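Local atomic coordinates of putative exported protein (Bordetella pertussis, PDB entry 2DVZ), a protein that binds glutamate in the periplasm, probably as the solute receptor of a tripartite tricarboxylate-type transporter. Residues G142-G147 with Q189-F194; A20-V25 with E55-A60. One frame throughout, in Å; residues are numbered along the deposited sequence.

Interaction 1: G142-G147 with Q189-F194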
# COMPACT_ATOMS: atom_id res chain seq x y z
N GLY A 142 17.28 -19.24 -4.44
CA GLY A 142 18.28 -18.19 -4.48
C GLY A 142 18.49 -17.58 -5.85
O GLY A 142 19.25 -16.61 -5.97
N LYS A 143 17.84 -18.11 -6.87
CA LYS A 143 18.10 -17.71 -8.26
C LYS A 143 17.18 -16.64 -8.83
O LYS A 143 17.54 -15.90 -9.77
CB LYS A 143 18.06 -18.93 -9.16
CG LYS A 143 19.30 -19.82 -8.95
CD LYS A 143 19.20 -21.13 -9.65
CE LYS A 143 19.99 -21.10 -10.91
NZ LYS A 143 20.09 -22.51 -11.36
N TYR A 144 15.97 -16.56 -8.29
CA TYR A 144 15.02 -15.54 -8.74
C TYR A 144 15.08 -14.38 -7.76
O TYR A 144 15.39 -14.57 -6.57
CB TYR A 144 13.59 -16.11 -8.80
CG TYR A 144 13.34 -16.99 -10.02
CD1 TYR A 144 13.03 -16.41 -11.25
CD2 TYR A 144 13.43 -18.38 -9.95
CE1 TYR A 144 12.80 -17.18 -12.38
CE2 TYR A 144 13.22 -19.16 -11.08
CZ TYR A 144 12.89 -18.55 -12.29
OH TYR A 144 12.62 -19.27 -13.45
N SER A 145 14.76 -13.20 -8.26
CA SER A 145 14.65 -12.04 -7.41
C SER A 145 13.28 -11.36 -7.56
O SER A 145 12.56 -11.53 -8.56
CB SER A 145 15.76 -11.07 -7.76
OG SER A 145 15.49 -10.57 -9.06
N TYR A 146 12.94 -10.59 -6.54
CA TYR A 146 11.67 -9.92 -6.47
C TYR A 146 11.90 -8.50 -6.05
O TYR A 146 12.84 -8.21 -5.29
CB TYR A 146 10.72 -10.64 -5.50
CG TYR A 146 10.95 -10.42 -4.00
CD1 TYR A 146 10.29 -9.37 -3.30
CD2 TYR A 146 11.75 -11.30 -3.26
CE1 TYR A 146 10.46 -9.21 -1.90
CE2 TYR A 146 11.93 -11.14 -1.87
CZ TYR A 146 11.26 -10.10 -1.20
OH TYR A 146 11.44 -9.98 0.18
N GLY A 147 11.04 -7.62 -6.54
CA GLY A 147 11.04 -6.23 -6.21
C GLY A 147 9.98 -5.92 -5.18
O GLY A 147 8.95 -6.60 -5.08
N GLN A 189 14.12 -7.16 -15.40
CA GLN A 189 15.31 -6.96 -14.55
C GLN A 189 15.10 -7.64 -13.18
O GLN A 189 16.05 -7.98 -12.49
CB GLN A 189 15.68 -5.47 -14.40
CG GLN A 189 16.22 -4.83 -15.69
CD GLN A 189 15.11 -4.43 -16.66
OE1 GLN A 189 13.93 -4.41 -16.29
NE2 GLN A 189 15.47 -4.13 -17.90
N ILE A 190 13.83 -7.86 -12.81
CA ILE A 190 13.45 -8.73 -11.68
C ILE A 190 12.39 -9.65 -12.29
O ILE A 190 11.66 -9.23 -13.18
CB ILE A 190 12.90 -7.92 -10.44
CG1 ILE A 190 11.80 -6.96 -10.89
CG2 ILE A 190 14.04 -7.17 -9.73
CD1 ILE A 190 11.15 -6.09 -9.83
N GLU A 191 12.33 -10.91 -11.86
CA GLU A 191 11.39 -11.88 -12.42
C GLU A 191 10.01 -11.77 -11.70
O GLU A 191 8.96 -11.97 -12.31
CB GLU A 191 11.99 -13.32 -12.34
CG GLU A 191 13.41 -13.56 -13.06
CD GLU A 191 14.71 -12.87 -12.41
OE1 GLU A 191 14.82 -12.69 -11.16
OE2 GLU A 191 15.66 -12.56 -13.21
N LEU A 192 10.06 -11.44 -10.41
CA LEU A 192 8.89 -11.39 -9.53
C LEU A 192 8.70 -9.97 -9.01
O LEU A 192 9.66 -9.18 -8.92
CB LEU A 192 9.06 -12.34 -8.32
CG LEU A 192 8.90 -13.88 -8.40
CD1 LEU A 192 9.75 -14.62 -9.49
CD2 LEU A 192 9.13 -14.49 -7.02
N ILE A 193 7.46 -9.66 -8.65
CA ILE A 193 7.16 -8.44 -7.93
C ILE A 193 6.12 -8.74 -6.90
O ILE A 193 5.16 -9.47 -7.17
CB ILE A 193 6.72 -7.27 -8.86
CG1 ILE A 193 6.71 -5.93 -8.09
CG2 ILE A 193 5.40 -7.59 -9.62
CD1 ILE A 193 6.28 -4.75 -8.87
N PHE A 194 6.32 -8.22 -5.69
CA PHE A 194 5.25 -8.18 -4.70
C PHE A 194 4.73 -6.77 -4.71
O PHE A 194 5.48 -5.83 -4.48
CB PHE A 194 5.80 -8.57 -3.33
CG PHE A 194 6.08 -10.04 -3.20
CD1 PHE A 194 5.13 -10.90 -2.64
CD2 PHE A 194 7.29 -10.58 -3.66
CE1 PHE A 194 5.40 -12.27 -2.55
CE2 PHE A 194 7.56 -11.98 -3.57
CZ PHE A 194 6.62 -12.81 -3.02
O HOH W 1 17.79 -14.23 -11.65
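Glu191 folds back on Ser145 through a bend at its second torsion (chi2 70°), while Ser145 OG stands between its own backbone N and carbonyl carbon (chi1 68°), and the two groups meet. Glu191 OE1 is thereby gripped twice: Ser145 N reaches it at 2.9 Å, nearly along the C-O axis, and Ser145 OG donates to it on the syn side at 3.1 Å. Water 1 ties Lys143 O to Glu191 OE2, weakly at the carboxylate end. The aliphatic part of Glu191 crosses the edge of the Tyr144 ring, with CG 3.4 Å from Tyr144 CD1. Beyond this pairing the strands run on as parallel neighbours in one alpha/beta lobe of the periplasmic binding protein fold, strand 145-148 lying between 171-174 and 192-196. Leu192 N binds Ser145 O, Gly147 N binds Leu192 O at 3.2 Å, and Phe194 N closes on Gly147 O. On one face the Tyr146 and Leu192 CB atoms touch. The edge of Phe194 points at the face of the Tyr146 ring in a T-shaped stack, centroids 4.9 Å apart; Tyr146 OH bonds to Glu160. Ile190 CD1 packs 3.6 Å from Gly147 CA, close against the bare glycine backbone.

Interaction 2: A20-V25 with E55-A60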
# COMPACT_ATOMS: atom_id res chain seq x y z
N ALA A 20 -4.85 26.24 -0.55
CA ALA A 20 -4.38 24.91 -0.94
C ALA A 20 -3.93 24.03 0.22
O ALA A 20 -3.30 24.51 1.18
CB ALA A 20 -3.24 25.00 -1.97
N ILE A 21 -4.25 22.74 0.09
CA ILE A 21 -3.85 21.73 1.06
C ILE A 21 -2.78 20.86 0.39
O ILE A 21 -2.98 20.39 -0.73
CB ILE A 21 -5.04 20.86 1.48
CG1 ILE A 21 -6.15 21.72 2.09
CG2 ILE A 21 -4.61 19.76 2.42
CD1 ILE A 21 -7.52 21.27 1.73
N ARG A 22 -1.65 20.70 1.07
CA ARG A 22 -0.58 19.85 0.63
C ARG A 22 -0.94 18.43 1.09
O ARG A 22 -1.40 18.22 2.23
CB ARG A 22 0.77 20.30 1.23
CG ARG A 22 1.23 21.71 0.80
CD ARG A 22 2.41 22.27 1.66
NE ARG A 22 3.53 21.32 1.73
CZ ARG A 22 4.27 21.08 2.81
NH1 ARG A 22 4.02 21.72 3.97
NH2 ARG A 22 5.25 20.18 2.75
N VAL A 23 -0.75 17.47 0.19
CA VAL A 23 -0.94 16.08 0.53
C VAL A 23 0.34 15.35 0.20
O VAL A 23 0.74 15.26 -0.96
CB VAL A 23 -2.15 15.44 -0.20
CG1 VAL A 23 -2.33 13.92 0.26
CG2 VAL A 23 -3.44 16.26 0.09
N ILE A 24 0.98 14.84 1.22
CA ILE A 24 2.22 14.13 1.08
C ILE A 24 1.98 12.64 0.86
O ILE A 24 1.38 11.95 1.70
CB ILE A 24 3.18 14.38 2.30
CG1 ILE A 24 3.55 15.87 2.44
CG2 ILE A 24 4.46 13.53 2.19
CD1 ILE A 24 4.29 16.19 3.85
N VAL A 25 2.49 12.17 -0.27
CA VAL A 25 2.52 10.75 -0.59
C VAL A 25 3.95 10.22 -0.31
O VAL A 25 4.91 10.60 -0.99
CB VAL A 25 2.02 10.52 -2.06
CG1 VAL A 25 2.32 9.10 -2.58
CG2 VAL A 25 0.56 10.83 -2.14
N GLU A 55 2.31 15.81 -3.17
CA GLU A 55 3.75 15.90 -3.11
C GLU A 55 4.24 14.49 -2.93
O GLU A 55 3.87 13.82 -1.97
CB GLU A 55 4.18 16.70 -1.86
CG GLU A 55 4.28 18.17 -2.10
CD GLU A 55 4.42 18.99 -0.80
OE1 GLU A 55 5.07 18.53 0.17
OE2 GLU A 55 3.91 20.11 -0.79
N ASN A 56 5.10 14.02 -3.83
CA ASN A 56 5.65 12.71 -3.66
C ASN A 56 6.97 12.83 -2.92
O ASN A 56 7.88 13.54 -3.38
CB ASN A 56 5.81 12.01 -5.01
CG ASN A 56 4.45 11.66 -5.67
OD1 ASN A 56 3.90 12.43 -6.47
ND2 ASN A 56 3.93 10.49 -5.33
N LYS A 57 7.07 12.17 -1.77
CA LYS A 57 8.28 12.13 -0.96
C LYS A 57 8.69 10.68 -0.66
O LYS A 57 8.56 10.21 0.47
CB LYS A 57 8.10 12.91 0.36
CG LYS A 57 7.61 14.36 0.22
CD LYS A 57 8.72 15.26 -0.28
CE LYS A 57 8.15 16.59 -0.86
NZ LYS A 57 7.27 17.32 0.15
N GLY A 58 9.21 9.98 -1.65
CA GLY A 58 9.56 8.60 -1.43
C GLY A 58 10.92 8.43 -0.81
O GLY A 58 11.67 9.39 -0.67
N GLY A 59 11.25 7.19 -0.47
CA GLY A 59 12.52 6.91 0.17
C GLY A 59 12.32 6.21 1.49
O GLY A 59 11.44 6.60 2.29
N ALA A 60 13.16 5.19 1.70
CA ALA A 60 13.21 4.38 2.92
C ALA A 60 11.88 3.73 3.36
O ALA A 60 11.48 3.77 4.56
CB ALA A 60 13.84 5.19 4.04
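Ile24 and Val25 pair in parallel with Glu55 and Asn56, and Glu55 bridges Val23 and Val25 through its own N and O, the pattern of a parallel pair. Glu55 N donates to Val23 O at 2.8 Å, Val25 N returns to Glu55 O at 2.7 Å, and Lys57 N, just past the strand, binds Val25 O with an N-H...O angle of 172°. Glu55 and Ile24 share one face of the sheet. There Arg22, bent at its third torsion (chi3 53°), turns its guanidinium edge to the Glu55 carboxylate and grips it side-on: NE meets OE2 at 2.8 Å and NH2 meets OE1 at 3.1 Å, the two planes only 23° apart. Lys57 NZ approaches the same OE1 from the anti side, making a three-residue salt-bridge network in which the carboxylate probably offsets the two like charges, while Lys57 CG rests 3.8 Å from Ile24 CG2. On the other face Asn56 lies alongside Val25, ND2 3.5 Å from Val25 CG1; its amide bonds to Arg38, Asp34 and Phe27 O. Strands 21-25 and 52-56 with helix 32-48 form a beta-alpha-beta unit: Val25 packs on Thr33 and Ala37 of that helix, strand 78-82 flanks strand 21-25, and Glu68 of helix 63-71 pairs with Lys57.

In the fold
Interactions 1 and 2 are parallel strand pairs from the two lobes, each lying towards the glutamate between them. In sequence, 20-25 with 55-60 is complete before 142-147 with 189-194 begins; their centres lie 28 Å apart and their nearest atoms about 13 Å. The sheets of the two lobes are continuous through the long strands 106-121 and 241-248. In interaction 2 the side chain of Val25 is about 6 Å from the bound glutamic acid. The same side chain is about 4 Å from that of Thr33, which binds glutamate. In interaction 1 the side chain of Phe194 is about 9 Å from the bound glutamic acid, and the Ile193 side chain about 5 Å from that of Ser178, another glutamate-binding residue.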